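Local structure of guanine nucleotide exchange factor p115rhogef (Homo sapiens, 1IAP) at residues Ser3-Leu8 with Glu114-Lys119; Glu9-Lys12 with His17-Ala20; His24-Phe29 with His165-Asp170; Asp41-Leu46 with Lys53-Phe58; Lys49-Ala54 with Asp92-Phe97. The protein promotes guanine nucleotide exchange on Rho GTPases and, through this RGS-like domain, probably binds the alpha subunit of a heterotrimeric G protein. All blocks are in the same frame, centred on the assembly; numbering follows the deposited sequence.

Contact 1: Ser3-Leu8 with Glu114-Lys119; sequences SQFQSL and EDFRSK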
# COMPACT_ATOMS: atom_id res chain seq x y z
N SER A 3 -0.81 9.34 16.13
CA SER A 3 -1.33 10.10 14.95
C SER A 3 -0.83 9.50 13.63
O SER A 3 -0.93 10.15 12.58
CB SER A 3 -0.95 11.59 15.04
OG SER A 3 0.45 11.75 15.03
N GLN A 4 -0.29 8.28 13.68
CA GLN A 4 0.21 7.61 12.47
C GLN A 4 -0.93 7.27 11.51
O GLN A 4 -0.70 7.06 10.32
CB GLN A 4 0.96 6.32 12.83
CG GLN A 4 2.27 6.51 13.58
CD GLN A 4 2.12 6.50 15.09
OE1 GLN A 4 1.03 6.73 15.62
NE2 GLN A 4 3.21 6.21 15.80
N PHE A 5 -2.15 7.23 12.03
CA PHE A 5 -3.31 6.88 11.21
C PHE A 5 -4.21 8.04 10.78
O PHE A 5 -5.30 7.82 10.24
CB PHE A 5 -4.13 5.80 11.92
CG PHE A 5 -3.37 4.55 12.23
CD1 PHE A 5 -3.03 4.22 13.54
CD2 PHE A 5 -2.98 3.69 11.20
CE1 PHE A 5 -2.32 3.05 13.82
CE2 PHE A 5 -2.27 2.52 11.47
CZ PHE A 5 -1.94 2.19 12.79
N GLN A 6 -3.76 9.27 11.01
CA GLN A 6 -4.54 10.44 10.63
C GLN A 6 -4.65 10.58 9.11
O GLN A 6 -5.65 11.09 8.60
CB GLN A 6 -3.94 11.71 11.23
CG GLN A 6 -4.06 11.80 12.75
CD GLN A 6 -5.50 11.80 13.22
OE1 GLN A 6 -6.26 12.73 12.93
NE2 GLN A 6 -5.89 10.76 13.95
N SER A 7 -3.63 10.12 8.40
CA SER A 7 -3.61 10.19 6.94
C SER A 7 -2.67 9.16 6.34
O SER A 7 -1.80 8.62 7.03
CB SER A 7 -3.19 11.60 6.48
OG SER A 7 -1.86 11.88 6.85
N LEU A 8 -2.84 8.92 5.04
CA LEU A 8 -2.01 7.97 4.31
C LEU A 8 -0.56 8.44 4.32
O LEU A 8 0.36 7.65 4.48
CB LEU A 8 -2.52 7.83 2.88
CG LEU A 8 -2.12 6.62 2.02
CD1 LEU A 8 -2.95 6.64 0.76
CD2 LEU A 8 -0.64 6.62 1.67
N GLU A 114 -10.48 6.04 8.23
CA GLU A 114 -11.48 6.47 9.20
C GLU A 114 -11.98 5.25 9.97
O GLU A 114 -12.01 5.26 11.20
CB GLU A 114 -12.64 7.16 8.48
CG GLU A 114 -13.80 7.59 9.38
CD GLU A 114 -14.95 8.22 8.59
OE1 GLU A 114 -14.81 8.43 7.36
OE2 GLU A 114 -16.00 8.51 9.21
N ASP A 115 -12.35 4.21 9.23
CA ASP A 115 -12.86 2.98 9.83
C ASP A 115 -11.82 2.35 10.75
O ASP A 115 -12.15 1.88 11.84
CB ASP A 115 -13.28 1.97 8.77
CG ASP A 115 -13.93 0.73 9.37
OD1 ASP A 115 -13.28 -0.34 9.39
OD2 ASP A 115 -15.08 0.83 9.85
N PHE A 116 -10.56 2.35 10.32
CA PHE A 116 -9.49 1.79 11.14
C PHE A 116 -9.38 2.56 12.46
O PHE A 116 -9.31 1.95 13.53
CB PHE A 116 -8.14 1.84 10.41
CG PHE A 116 -7.02 1.21 11.19
CD1 PHE A 116 -6.70 -0.13 11.01
CD2 PHE A 116 -6.32 1.94 12.15
CE1 PHE A 116 -5.70 -0.75 11.79
CE2 PHE A 116 -5.33 1.34 12.93
CZ PHE A 116 -5.02 -0.01 12.75
N ARG A 117 -9.38 3.88 12.39
CA ARG A 117 -9.27 4.70 13.60
C ARG A 117 -10.40 4.46 14.60
O ARG A 117 -10.17 4.38 15.80
CB ARG A 117 -9.20 6.19 13.25
CG ARG A 117 -7.95 6.58 12.49
CD ARG A 117 -7.77 8.09 12.46
NE ARG A 117 -8.88 8.78 11.82
CZ ARG A 117 -8.92 9.11 10.54
NH1 ARG A 117 -7.91 8.82 9.73
NH2 ARG A 117 -9.98 9.74 10.05
N SER A 118 -11.63 4.32 14.09
CA SER A 118 -12.78 4.07 14.94
C SER A 118 -12.71 2.69 15.59
O SER A 118 -12.90 2.56 16.80
CB SER A 118 -14.09 4.20 14.15
OG SER A 118 -14.29 5.54 13.76
N LYS A 119 -12.41 1.68 14.78
CA LYS A 119 -12.31 0.31 15.28
C LYS A 119 -11.17 0.17 16.28
O LYS A 119 -11.28 -0.56 17.27
CB LYS A 119 -12.09 -0.67 14.11
CG LYS A 119 -13.23 -0.71 13.09
CD LYS A 119 -14.46 -1.42 13.62
CE LYS A 119 -15.55 -1.51 12.56
NZ LYS A 119 -15.09 -2.24 11.34
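Phe5 and Arg117 mark the closest backbone approach, their CA atoms 6.8 Å apart. Segment 3-8 comes in as a type I turn from Ser3 to Gln6 and then reaches Ser7, the N-cap of helix 8-11; segment 114-119 is a run of helix 106-121. The one hydrogen bond across goes from Arg117 NH1 to the backbone oxygen Phe5 O, at 2.8 Å. It is fairly straight, 158° at the hydrogen, and lies in both the carbonyl plane and the guanidinium plane. A bend at chi3 (-60°) brings the guanidinium round to that oxygen. On the way, Arg117 CG passes Phe5 CB at 3.9 Å, and Arg117 CD touches Gln6 NE2 at 3.6 Å, the two chains crossing roughly at right angles. Beside this bond, Phe116 CE2 sits over the centre of the Phe5 ring, with the ring planes 39° apart. A leucine in place of Arg117 would probably leave Phe5 O without its donor and the turn less firmly fixed to the helix. Leu21 of helix 15-28 touches both phenylalanine side chains. This is how the N-terminal segment docks onto the all-helical bundle of the RGS-like domain.

Contact 2: Glu9-Lys12 with His17-Ala20; sequences EQVK and HLMA
Val11 and Leu18 meet at about a right angle, and their rotamers decide which methyls touch. Val11 CG2 points opposite the backbone N and lands on the helix backbone, 3.8 Å from Leu18 CA, while CG1 takes the crowded position between N and the carbonyl carbon (chi1 75°). Leu18 extends its CG away from its own N, chi1 -173°, and its CD1 methyl then touches both branches of the valine, at 4.0 Å from Val11 CG1 and from Val11 CG2 alike. His17 joins through its CB, 4.3 Å from Val11 CG2. Two consecutive helices of the RGS-like bundle, 8-11 and 15-28, are packed together here across a short connection. The other leucine methyl, Leu18 CD2, turns to backbone oxygens instead and lies 4.1 Å from Lys12 O, which accepts a hydrogen bond from Tyr184 of helix 171-187. Lys12 itself sends its side chain the other way. Beyond CB the chain runs fully extended and carries NZ to a salt bridge with Asp41 of helix 32-43 and to a second one with Glu9, at 2.8 Å between Lys12 NZ and Glu9 OE2, where the hydrogen-bond geometry is weak.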
# COMPACT_ATOMS: atom_id res chain seq x y z
N GLU A 9 -0.37 9.75 4.17
CA GLU A 9 0.96 10.35 4.16
C GLU A 9 1.72 10.00 5.44
O GLU A 9 2.90 9.64 5.40
CB GLU A 9 0.85 11.87 4.01
CG GLU A 9 2.12 12.56 3.54
CD GLU A 9 2.42 12.34 2.05
OE1 GLU A 9 1.59 11.75 1.33
OE2 GLU A 9 3.50 12.78 1.61
N GLN A 10 1.03 10.07 6.57
CA GLN A 10 1.63 9.76 7.86
C GLN A 10 1.90 8.27 8.08
O GLN A 10 2.94 7.90 8.61
CB GLN A 10 0.76 10.30 9.00
CG GLN A 10 0.64 11.81 8.99
CD GLN A 10 -0.31 12.32 10.05
OE1 GLN A 10 0.03 12.39 11.23
NE2 GLN A 10 -1.51 12.69 9.63
N VAL A 11 0.98 7.41 7.64
CA VAL A 11 1.14 5.97 7.82
C VAL A 11 2.07 5.28 6.81
O VAL A 11 2.72 4.29 7.13
CB VAL A 11 -0.24 5.24 7.84
CG1 VAL A 11 -0.83 5.13 6.44
CG2 VAL A 11 -0.10 3.86 8.49
N LYS A 12 2.16 5.84 5.60
CA LYS A 12 2.99 5.26 4.55
C LYS A 12 4.46 5.09 4.92
O LYS A 12 5.17 4.29 4.31
CB LYS A 12 2.87 6.09 3.26
CG LYS A 12 3.60 7.42 3.33
CD LYS A 12 3.54 8.18 2.01
CE LYS A 12 4.46 9.39 2.07
NZ LYS A 12 4.39 10.23 0.84
N HIS A 17 2.85 0.24 11.79
CA HIS A 17 1.51 0.82 11.79
C HIS A 17 0.82 0.53 10.47
O HIS A 17 -0.35 0.15 10.46
CB HIS A 17 1.59 2.32 12.10
CG HIS A 17 2.21 2.60 13.43
ND1 HIS A 17 1.48 3.05 14.51
CD2 HIS A 17 3.47 2.39 13.89
CE1 HIS A 17 2.26 3.09 15.58
NE2 HIS A 17 3.47 2.69 15.23
N LEU A 18 1.58 0.59 9.38
CA LEU A 18 1.05 0.30 8.06
C LEU A 18 0.62 -1.16 7.93
O LEU A 18 -0.43 -1.45 7.37
CB LEU A 18 2.08 0.68 6.97
CG LEU A 18 1.58 0.58 5.53
CD1 LEU A 18 0.34 1.45 5.34
CD2 LEU A 18 2.69 1.02 4.59
N MET A 19 1.43 -2.09 8.46
CA MET A 19 1.08 -3.51 8.43
C MET A 19 -0.25 -3.78 9.14
O MET A 19 -1.04 -4.61 8.69
CB MET A 19 2.18 -4.38 9.05
CG MET A 19 3.35 -4.71 8.11
SD MET A 19 2.80 -5.45 6.54
CE MET A 19 1.78 -6.80 7.12
N ALA A 20 -0.48 -3.13 10.28
CA ALA A 20 -1.73 -3.32 11.03
C ALA A 20 -2.89 -2.83 10.17
O ALA A 20 -3.91 -3.52 10.05
CB ALA A 20 -1.68 -2.54 12.36

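Contact 3: His24-Phe29 with His165-Asp170; sequences HVALQF and HTISTD
Ala26 and Leu27, close to the C-terminal end of helix 15-28, pack on Thr166 and Ile167 in the loop between helices 142-162 and 171-187, so one of the first helices of the RGS-like bundle meets the approach to its last. Leu27 and Ile167 are nearest in the backbone, with CA atoms 5.4 Å apart. Ala26 and Ile167 form the buried part. Ile167 CG2 rests 3.9 Å from the backbone oxygen Ala26 O and 4.2 Å from Ala26 CB, and the isoleucine also touches Val177 and Val178 of helix 171-187. No hydrogen bond ties this part together: Ala26 O and Ile167 O, both acceptors, merely face each other at 3.4 Å. The other part lies at the surface. Leu27, with chi1 at -91°, about 30° from a staggered value, swings its CD1 to 3.9 Å from Thr166 OG1, the two side chains running at a slant. The same methyl leans on Ile167 CA at 4.1 Å. The threonine hydroxyl is taken up by a hydrogen bond with Met163 O, so the leucine meets an oxygen already engaged. Past the contact the loop winds into an ST turn, in which Asp170 N donates to Ser168 OG at 3.1 Å and Asp170 OD1 caps Glu172 N.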
# COMPACT_ATOMS: atom_id res chain seq x y z
N HIS A 24 -6.01 -5.06 8.43
CA HIS A 24 -7.39 -4.66 8.64
C HIS A 24 -8.10 -4.55 7.29
O HIS A 24 -9.08 -5.24 7.04
CB HIS A 24 -7.43 -3.31 9.37
CG HIS A 24 -8.81 -2.80 9.64
ND1 HIS A 24 -9.65 -3.38 10.57
CD2 HIS A 24 -9.50 -1.75 9.12
CE1 HIS A 24 -10.79 -2.71 10.61
NE2 HIS A 24 -10.72 -1.72 9.74
N VAL A 25 -7.56 -3.71 6.41
CA VAL A 25 -8.12 -3.49 5.07
C VAL A 25 -8.24 -4.78 4.25
O VAL A 25 -9.29 -5.06 3.68
CB VAL A 25 -7.31 -2.42 4.30
CG1 VAL A 25 -7.77 -2.32 2.86
CG2 VAL A 25 -7.45 -1.07 4.99
N ALA A 26 -7.17 -5.58 4.22
CA ALA A 26 -7.18 -6.83 3.47
C ALA A 26 -8.29 -7.79 3.91
O ALA A 26 -8.77 -8.60 3.11
CB ALA A 26 -5.82 -7.53 3.59
N LEU A 27 -8.71 -7.69 5.16
CA LEU A 27 -9.77 -8.55 5.68
C LEU A 27 -11.15 -7.90 5.75
O LEU A 27 -12.15 -8.60 5.85
CB LEU A 27 -9.40 -9.08 7.07
CG LEU A 27 -8.65 -10.41 7.20
CD1 LEU A 27 -7.33 -10.40 6.45
CD2 LEU A 27 -8.41 -10.69 8.68
N GLN A 28 -11.20 -6.57 5.67
CA GLN A 28 -12.48 -5.87 5.77
C GLN A 28 -12.95 -5.10 4.52
O GLN A 28 -14.13 -4.78 4.41
CB GLN A 28 -12.44 -4.90 6.95
CG GLN A 28 -12.12 -5.54 8.30
CD GLN A 28 -13.25 -6.40 8.82
OE1 GLN A 28 -14.29 -5.89 9.22
NE2 GLN A 28 -13.04 -7.71 8.81
N PHE A 29 -12.03 -4.80 3.60
CA PHE A 29 -12.36 -4.05 2.39
C PHE A 29 -11.58 -4.59 1.20
O PHE A 29 -10.89 -5.60 1.29
CB PHE A 29 -11.97 -2.57 2.55
CG PHE A 29 -12.54 -1.90 3.76
CD1 PHE A 29 -11.81 -1.83 4.95
CD2 PHE A 29 -13.79 -1.29 3.71
CE1 PHE A 29 -12.32 -1.17 6.06
CE2 PHE A 29 -14.31 -0.62 4.82
CZ PHE A 29 -13.57 -0.57 6.00
N HIS A 165 -4.70 -17.18 3.30
CA HIS A 165 -6.02 -17.67 2.89
C HIS A 165 -7.20 -16.87 3.43
O HIS A 165 -8.27 -16.86 2.83
CB HIS A 165 -6.19 -19.15 3.24
CG HIS A 165 -5.91 -19.47 4.68
ND1 HIS A 165 -4.64 -19.53 5.20
CD2 HIS A 165 -6.75 -19.74 5.71
CE1 HIS A 165 -4.71 -19.83 6.48
NE2 HIS A 165 -5.98 -19.96 6.82
N THR A 166 -6.99 -16.19 4.56
CA THR A 166 -8.05 -15.40 5.18
C THR A 166 -8.27 -14.07 4.45
O THR A 166 -9.28 -13.40 4.67
CB THR A 166 -7.75 -15.10 6.66
OG1 THR A 166 -6.64 -14.21 6.77
CG2 THR A 166 -7.45 -16.40 7.41
N ILE A 167 -7.32 -13.69 3.60
CA ILE A 167 -7.42 -12.44 2.84
C ILE A 167 -8.55 -12.58 1.83
O ILE A 167 -9.34 -11.66 1.63
CB ILE A 167 -6.11 -12.13 2.08
CG1 ILE A 167 -4.97 -11.95 3.08
CG2 ILE A 167 -6.29 -10.89 1.20
CD1 ILE A 167 -3.60 -11.75 2.43
N SER A 168 -8.62 -13.76 1.21
CA SER A 168 -9.62 -14.08 0.21
C SER A 168 -9.57 -15.57 -0.11
O SER A 168 -8.53 -16.22 0.05
CB SER A 168 -9.35 -13.29 -1.07
OG SER A 168 -10.24 -13.69 -2.10
N THR A 169 -10.70 -16.10 -0.56
CA THR A 169 -10.79 -17.50 -0.94
C THR A 169 -10.10 -17.68 -2.30
O THR A 169 -9.65 -18.78 -2.64
CB THR A 169 -12.25 -17.98 -1.03
OG1 THR A 169 -12.28 -19.32 -1.56
CG2 THR A 169 -13.07 -17.06 -1.92
N ASP A 170 -10.03 -16.59 -3.06
CA ASP A 170 -9.38 -16.57 -4.37
C ASP A 170 -7.87 -16.55 -4.14
O ASP A 170 -7.33 -15.55 -3.67
CB ASP A 170 -9.83 -15.32 -5.14
CG ASP A 170 -9.17 -15.20 -6.52
OD1 ASP A 170 -8.46 -16.13 -6.96
OD2 ASP A 170 -9.39 -14.16 -7.18

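Contact 4: Asp41-Leu46 with Lys53-Phe58; sequences DMLGSL and KAFLDF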
# COMPACT_ATOMS: atom_id res chain seq x y z
N ASP A 41 3.38 5.92 -4.64
CA ASP A 41 4.32 6.72 -3.87
C ASP A 41 5.72 6.17 -4.08
O ASP A 41 6.69 6.91 -4.21
CB ASP A 41 3.95 6.67 -2.39
CG ASP A 41 4.76 7.65 -1.56
OD1 ASP A 41 5.83 7.26 -1.05
OD2 ASP A 41 4.32 8.81 -1.43
N MET A 42 5.81 4.84 -4.09
CA MET A 42 7.06 4.12 -4.28
C MET A 42 7.65 4.45 -5.65
O MET A 42 8.87 4.58 -5.80
CB MET A 42 6.78 2.62 -4.15
CG MET A 42 7.93 1.69 -4.47
SD MET A 42 7.52 0.00 -3.97
CE MET A 42 6.32 -0.42 -5.20
N LEU A 43 6.76 4.62 -6.64
CA LEU A 43 7.15 4.96 -8.00
C LEU A 43 7.79 6.34 -8.06
O LEU A 43 8.73 6.57 -8.82
CB LEU A 43 5.93 4.94 -8.92
CG LEU A 43 5.73 3.72 -9.83
CD1 LEU A 43 5.79 2.43 -9.03
CD2 LEU A 43 4.40 3.85 -10.55
N GLY A 44 7.27 7.25 -7.24
CA GLY A 44 7.77 8.61 -7.19
C GLY A 44 9.18 8.78 -6.64
O GLY A 44 9.75 9.87 -6.76
N SER A 45 9.74 7.74 -6.04
CA SER A 45 11.09 7.81 -5.49
C SER A 45 12.12 7.09 -6.36
O SER A 45 13.27 6.91 -5.95
CB SER A 45 11.11 7.25 -4.07
OG SER A 45 10.78 5.87 -4.04
N LEU A 46 11.70 6.68 -7.56
CA LEU A 46 12.58 5.97 -8.48
C LEU A 46 13.03 6.83 -9.66
O LEU A 46 12.37 7.81 -10.02
CB LEU A 46 11.88 4.71 -9.01
CG LEU A 46 11.48 3.63 -8.01
CD1 LEU A 46 10.71 2.54 -8.73
CD2 LEU A 46 12.71 3.06 -7.33
N LYS A 53 9.68 1.04 -15.77
CA LYS A 53 9.38 -0.38 -15.63
C LYS A 53 8.38 -0.59 -14.50
O LYS A 53 7.48 -1.43 -14.60
CB LYS A 53 10.66 -1.17 -15.33
CG LYS A 53 11.68 -1.18 -16.46
CD LYS A 53 12.93 -1.94 -16.05
CE LYS A 53 13.95 -1.95 -17.17
NZ LYS A 53 15.21 -2.64 -16.75
N ALA A 54 8.55 0.17 -13.42
CA ALA A 54 7.67 0.09 -12.26
C ALA A 54 6.24 0.53 -12.61
O ALA A 54 5.27 0.02 -12.05
CB ALA A 54 8.22 0.94 -11.13
N PHE A 55 6.13 1.48 -13.53
CA PHE A 55 4.82 1.96 -13.94
C PHE A 55 4.06 0.90 -14.73
O PHE A 55 2.84 0.79 -14.60
CB PHE A 55 4.93 3.25 -14.77
CG PHE A 55 3.62 3.73 -15.30
CD1 PHE A 55 2.67 4.28 -14.45
CD2 PHE A 55 3.29 3.56 -16.65
CE1 PHE A 55 1.41 4.65 -14.92
CE2 PHE A 55 2.04 3.93 -17.13
CZ PHE A 55 1.10 4.48 -16.26
N LEU A 56 4.77 0.13 -15.55
CA LEU A 56 4.15 -0.93 -16.33
C LEU A 56 3.57 -1.98 -15.38
O LEU A 56 2.47 -2.48 -15.60
CB LEU A 56 5.16 -1.58 -17.28
CG LEU A 56 5.86 -0.64 -18.28
CD1 LEU A 56 6.85 -1.43 -19.13
CD2 LEU A 56 4.85 0.07 -19.16
N ASP A 57 4.32 -2.29 -14.32
CA ASP A 57 3.87 -3.26 -13.32
C ASP A 57 2.64 -2.70 -12.61
O ASP A 57 1.67 -3.41 -12.36
CB ASP A 57 4.97 -3.52 -12.28
CG ASP A 57 6.18 -4.25 -12.86
OD1 ASP A 57 6.07 -4.86 -13.94
OD2 ASP A 57 7.24 -4.21 -12.20
N PHE A 58 2.72 -1.41 -12.27
CA PHE A 58 1.64 -0.69 -11.61
C PHE A 58 0.41 -0.76 -12.50
O PHE A 58 -0.70 -0.96 -12.02
CB PHE A 58 2.08 0.76 -11.37
CG PHE A 58 1.01 1.65 -10.79
CD1 PHE A 58 0.90 1.81 -9.41
CD2 PHE A 58 0.16 2.37 -11.62
CE1 PHE A 58 -0.04 2.69 -8.87
CE2 PHE A 58 -0.79 3.25 -11.09
CZ PHE A 58 -0.88 3.41 -9.70
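Helix 32-43 packs on the next helix of the RGS-like bundle, 48-63, through Leu43, which meets Ala54, Phe55 and Phe58. The chain leaves the first helix in a type I turn from Leu43 to Leu46, and the CA atoms of Leu43 and Ala54 stand 6.5 Å apart. Leu43 splits its methyls between two sites. CD1 presses on Ala54 CB at 3.5 Å, while CD2 settles 3.9 Å from Phe55 CA and 4.0 Å from Phe58 CB. CD2 also comes to the edge of the Phe55 ring. To reach both places the leucine holds chi1 at -102°, some 40° from a staggered value, which suggests that the neighbours dictate its rotation. Leu46 CD1 meets the same Ala54 CB at 3.8 Å, about a right angle from Leu43 CD1 as seen from that carbon. In the turn, Ser45 OG and Ser45 N both donate to Met42 O from the same face, and the hydroxyl also bonds His187, though Ser45 and Leu46 are poorly ordered. Cutting Leu43 back to an alanine is likely to open a gap between Ala54 and the bases of Phe55 and Phe58. Without hydrogen bonds across, these segments rely on apolar shape rather than directed bonds.

Contact 5: Lys49-Ala54 with Asp92-Phe97; sequences KEAKKA and DVQRRF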
# COMPACT_ATOMS: atom_id res chain seq x y z
N LYS A 49 14.33 5.65 -15.51
CA LYS A 49 14.44 4.30 -16.07
C LYS A 49 13.68 3.27 -15.23
O LYS A 49 12.85 2.52 -15.75
CB LYS A 49 15.91 3.91 -16.20
CG LYS A 49 16.16 2.62 -16.97
CD LYS A 49 17.65 2.32 -17.06
CE LYS A 49 17.91 1.07 -17.88
NZ LYS A 49 17.48 1.21 -19.30
N GLU A 50 13.97 3.24 -13.93
CA GLU A 50 13.32 2.30 -13.02
C GLU A 50 11.81 2.57 -12.91
O GLU A 50 11.01 1.64 -12.94
CB GLU A 50 13.95 2.38 -11.63
CG GLU A 50 15.42 2.02 -11.59
CD GLU A 50 16.01 2.17 -10.20
OE1 GLU A 50 16.37 1.13 -9.59
OE2 GLU A 50 16.11 3.31 -9.71
N ALA A 51 11.45 3.84 -12.80
CA ALA A 51 10.05 4.26 -12.69
C ALA A 51 9.23 3.86 -13.92
O ALA A 51 8.02 3.64 -13.82
CB ALA A 51 9.96 5.77 -12.47
N LYS A 52 9.90 3.75 -15.07
CA LYS A 52 9.22 3.37 -16.30
C LYS A 52 8.77 1.91 -16.22
O LYS A 52 7.64 1.59 -16.57
CB LYS A 52 10.15 3.55 -17.51
CG LYS A 52 9.44 3.47 -18.85
CD LYS A 52 8.56 4.69 -19.08
CE LYS A 52 7.74 4.58 -20.36
NZ LYS A 52 6.69 3.52 -20.26
N LYS A 53 9.68 1.04 -15.77
CA LYS A 53 9.38 -0.38 -15.63
C LYS A 53 8.38 -0.59 -14.50
O LYS A 53 7.48 -1.43 -14.60
CB LYS A 53 10.66 -1.17 -15.33
CG LYS A 53 11.68 -1.18 -16.46
CD LYS A 53 12.93 -1.94 -16.05
CE LYS A 53 13.95 -1.95 -17.17
NZ LYS A 53 15.21 -2.64 -16.75
N ALA A 54 8.55 0.17 -13.42
CA ALA A 54 7.67 0.09 -12.26
C ALA A 54 6.24 0.53 -12.61
O ALA A 54 5.27 0.02 -12.05
CB ALA A 54 8.22 0.94 -11.13
N ASP A 92 6.39 12.87 -17.95
CA ASP A 92 5.39 13.87 -17.55
C ASP A 92 3.99 13.27 -17.61
O ASP A 92 3.20 13.43 -16.68
CB ASP A 92 5.48 15.09 -18.47
CG ASP A 92 4.41 16.12 -18.18
OD1 ASP A 92 4.34 16.62 -17.04
OD2 ASP A 92 3.63 16.44 -19.11
N VAL A 93 3.69 12.57 -18.70
CA VAL A 93 2.39 11.94 -18.89
C VAL A 93 2.19 10.81 -17.88
O VAL A 93 1.09 10.57 -17.40
CB VAL A 93 2.25 11.36 -20.32
CG1 VAL A 93 0.85 10.80 -20.53
CG2 VAL A 93 2.55 12.44 -21.36
N GLN A 94 3.29 10.12 -17.56
CA GLN A 94 3.28 9.03 -16.59
C GLN A 94 2.93 9.56 -15.20
O GLN A 94 2.13 8.96 -14.48
CB GLN A 94 4.64 8.34 -16.58
CG GLN A 94 4.75 7.14 -15.66
CD GLN A 94 6.12 6.50 -15.69
OE1 GLN A 94 6.54 5.97 -16.72
NE2 GLN A 94 6.83 6.55 -14.57
N ARG A 95 3.53 10.69 -14.82
CA ARG A 95 3.26 11.30 -13.52
C ARG A 95 1.80 11.74 -13.45
O ARG A 95 1.17 11.61 -12.40
CB ARG A 95 4.17 12.50 -13.28
CG ARG A 95 5.65 12.17 -13.25
CD ARG A 95 6.50 13.40 -12.95
NE ARG A 95 7.87 13.23 -13.41
CZ ARG A 95 8.76 12.39 -12.87
NH1 ARG A 95 8.42 11.64 -11.84
NH2 ARG A 95 9.97 12.29 -13.40
N ARG A 96 1.26 12.24 -14.56
CA ARG A 96 -0.13 12.68 -14.61
C ARG A 96 -1.08 11.51 -14.38
O ARG A 96 -2.02 11.61 -13.60
CB ARG A 96 -0.46 13.35 -15.95
CG ARG A 96 0.30 14.63 -16.22
CD ARG A 96 -0.20 15.30 -17.49
NE ARG A 96 0.64 16.43 -17.89
CZ ARG A 96 0.22 17.47 -18.61
NH1 ARG A 96 -1.04 17.53 -19.02
NH2 ARG A 96 1.07 18.43 -18.94
N PHE A 97 -0.83 10.40 -15.08
CA PHE A 97 -1.65 9.20 -14.95
C PHE A 97 -1.64 8.70 -13.50
O PHE A 97 -2.68 8.38 -12.94
CB PHE A 97 -1.16 8.08 -15.87
CG PHE A 97 -1.51 8.28 -17.32
CD1 PHE A 97 -2.57 9.10 -17.69
CD2 PHE A 97 -0.78 7.64 -18.32
CE1 PHE A 97 -2.91 9.27 -19.03
CE2 PHE A 97 -1.11 7.81 -19.66
CZ PHE A 97 -2.17 8.62 -20.02
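The side-chain amide of Gln94 is the flat group that bridges the two helices, with its NE2 end on Ala51 and its OE1 end on Lys52. NE2 stands 3.2 Å from the backbone oxygen Ala51 O and 3.8 Å from Ala51 CB. Two other flat groups belong to helix 91-103 itself. The Phe97 ring carries Val93 O over one face, displaced toward the rim, and the ring reaches on to Val77 and Leu81 of helix 75-81. The Arg96 guanidinium has Asp92 OD1 in its plane at the edge, and its salt bridge, Arg96 NE to Asp92 OD2, measures 3.2 Å, with weak hydrogen-bond geometry. What joins the segments is helix-to-helix packing inside the RGS-like bundle, between helix 48-63 and helix 91-103. The backbones stay well apart, with 8.2 Å between Lys52 CA and Gln94 CA, and the glutamine spans the distance by running straight out, CG opposite the backbone N (chi1 -177°) and chi2 at 180°. Lys52 lies obliquely against it. The bend at chi2 brings Lys52 CD to 3.4 Å from Gln94 OE1, and the one at chi4 directs NZ to a hydrogen bond with the backbone oxygen of Ala86. Gln94 OE1 is thus buried against aliphatic carbons and has no hydrogen-bond partner in the model, although the nearby ammonium probably eases its burial electrostatically. Ile89, in the loop before helix 91-103, touches both the lysine and the glutamine.

Overall arrangement
Contacts 2, 4 and 5 are buried, whereas contacts 1 and 3 each pair buried side chains with exposed ones. Contacts 4 and 5 sit about 6 Å apart, centre to centre, and share helix 48-63: neighbouring parts of it meet apolar carbons in contact 4 and a glutamine amide in contact 5. Contacts 2 and 3 both draw on helix 15-28, at different points along it. Contact 1 touches contact 2 and meets contact 3 where Asp115 bonds His24. Contact 1 alone has a clear hydrogen bond between its segments; contacts 2, 3 and 4 rely on apolar packing. Contacts 2 and 4, on opposite sides of the chain's centre, are joined by a lysine-aspartate salt bridge.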